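Local coordinates for DNAation factor-related protein 4 (Drosophila melanogaster, PDB 5XPC) that probably acts as a DNA endonuclease in apoptotic DNA fragmentation, represented here by its CIDE domain, a type that forms higher-order assemblies, at residues A7-Y12 against L30-A35. Sequence-based numbering, arbitrary orientation.
Sequences APMRGY and LEMLIA
Y12 meets L33 through one methyl: CD2 of L33 sits 3.7 Å from CD1 of the tyrosine and 3.8 Å from its CG, so it touches the ring near its root, approaching obliquely. With CG of L33 anti to the backbone N (chi1 -177°), the side chain reaches from the helix to the Y12 ring, and CD2 is the methyl that touches it. At the far end of the ring, NH1 of R10 donates to OH of Y12 at 2.9 Å; the bond is bent, 136° at the hydrogen, and the hydroxyl lies tilted from the guanidinium plane. The ring thus has the leucine methyl against its root and the arginine at its hydroxyl. Trimming Y12 to an alanine would take away the ring and hydroxyl, and is likely to open a gap beside the L33 methyl and leave R10 NH1 without this acceptor. Farther toward solvent, M9 and M32 cross at about a right angle, with CE of M9 3.6 Å from SD of M32. M32 runs extended as far as SD, while M9 bends at chi2 (-71°) to bring its methyl across. This is one corner of the ubiquitin-like CIDE-N fold, where helix 30-40 packs over the mixed sheet. Strand 22-27 pairs with strand 10-15 and puts I25 and A27 against L33; L48 of strand 47-50 also touches L33, while L63 of helix 60-65 touches both Y12 and L33.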
# COMPACT_ATOMS: atom_id res chain seq x y z
N ALA B 7 -23.37 -3.53 -15.15
CA ALA B 7 -22.47 -3.76 -14.03
C ALA B 7 -23.17 -4.58 -12.95
O ALA B 7 -24.37 -4.43 -12.72
CB ALA B 7 -22.00 -2.43 -13.45
N PRO B 8 -22.44 -5.45 -12.26
CA PRO B 8 -23.08 -6.32 -11.28
C PRO B 8 -23.46 -5.57 -10.01
O PRO B 8 -22.82 -4.58 -9.63
CB PRO B 8 -22.02 -7.39 -11.00
CG PRO B 8 -20.73 -6.67 -11.22
CD PRO B 8 -20.98 -5.68 -12.33
N MET B 9 -24.53 -6.04 -9.37
CA MET B 9 -24.88 -5.57 -8.04
C MET B 9 -23.82 -6.02 -7.04
O MET B 9 -23.37 -7.16 -7.06
CB MET B 9 -26.24 -6.13 -7.60
CG MET B 9 -27.42 -5.55 -8.32
SD MET B 9 -27.70 -3.84 -7.80
CE MET B 9 -28.98 -3.37 -8.96
N ARG B 10 -23.44 -5.10 -6.15
CA ARG B 10 -22.59 -5.44 -5.01
C ARG B 10 -23.25 -4.92 -3.74
O ARG B 10 -24.04 -3.97 -3.77
CB ARG B 10 -21.19 -4.85 -5.15
CG ARG B 10 -20.50 -5.23 -6.45
CD ARG B 10 -19.25 -4.40 -6.64
NE ARG B 10 -18.14 -4.96 -5.90
CZ ARG B 10 -17.18 -4.25 -5.32
NH1 ARG B 10 -17.21 -2.92 -5.36
NH2 ARG B 10 -16.20 -4.86 -4.68
N GLY B 11 -22.92 -5.56 -2.62
CA GLY B 11 -23.42 -5.14 -1.33
C GLY B 11 -22.48 -4.14 -0.66
O GLY B 11 -21.27 -4.32 -0.66
N TYR B 12 -23.08 -3.09 -0.08
CA TYR B 12 -22.34 -2.05 0.64
C TYR B 12 -23.07 -1.73 1.94
O TYR B 12 -24.25 -2.04 2.10
CB TYR B 12 -22.19 -0.77 -0.20
CG TYR B 12 -21.53 -0.96 -1.57
CD1 TYR B 12 -22.28 -0.99 -2.73
CD2 TYR B 12 -20.15 -1.09 -1.68
CE1 TYR B 12 -21.68 -1.15 -3.99
CE2 TYR B 12 -19.53 -1.24 -2.92
CZ TYR B 12 -20.30 -1.27 -4.07
OH TYR B 12 -19.68 -1.43 -5.30
N LEU B 30 -22.26 4.10 -8.30
CA LEU B 30 -22.25 5.12 -7.26
C LEU B 30 -23.54 5.94 -7.29
O LEU B 30 -24.11 6.26 -6.24
CB LEU B 30 -21.03 6.03 -7.43
CG LEU B 30 -20.91 7.21 -6.47
CD1 LEU B 30 -20.85 6.72 -5.03
CD2 LEU B 30 -19.66 8.04 -6.81
N GLU B 31 -24.02 6.27 -8.50
CA GLU B 31 -25.29 6.99 -8.62
C GLU B 31 -26.42 6.25 -7.92
O GLU B 31 -27.19 6.85 -7.15
CB GLU B 31 -25.62 7.19 -10.10
CG GLU B 31 -27.01 7.75 -10.35
CD GLU B 31 -27.27 8.04 -11.81
OE1 GLU B 31 -26.61 7.42 -12.67
OE2 GLU B 31 -28.13 8.90 -12.10
N MET B 32 -26.53 4.94 -8.16
CA MET B 32 -27.57 4.15 -7.50
C MET B 32 -27.36 4.08 -5.99
O MET B 32 -28.32 4.17 -5.22
CB MET B 32 -27.60 2.73 -8.09
CG MET B 32 -28.56 1.80 -7.34
SD MET B 32 -28.68 0.12 -8.00
CE MET B 32 -29.41 0.42 -9.62
N LEU B 33 -26.11 3.91 -5.54
CA LEU B 33 -25.87 3.78 -4.11
C LEU B 33 -26.24 5.06 -3.38
O LEU B 33 -26.84 5.02 -2.30
CB LEU B 33 -24.41 3.42 -3.83
CG LEU B 33 -24.03 3.18 -2.36
CD1 LEU B 33 -25.01 2.20 -1.69
CD2 LEU B 33 -22.60 2.63 -2.26
N ILE B 34 -25.90 6.21 -3.97
CA ILE B 34 -26.25 7.49 -3.35
C ILE B 34 -27.77 7.68 -3.34
O ILE B 34 -28.33 8.16 -2.35
CB ILE B 34 -25.53 8.64 -4.07
CG1 ILE B 34 -24.03 8.58 -3.76
CG2 ILE B 34 -26.13 9.99 -3.68
CD1 ILE B 34 -23.23 9.67 -4.39
N ALA B 35 -28.45 7.32 -4.42
CA ALA B 35 -29.90 7.49 -4.46
C ALA B 35 -30.58 6.63 -3.40
O ALA B 35 -31.50 7.09 -2.71
CB ALA B 35 -30.43 7.16 -5.85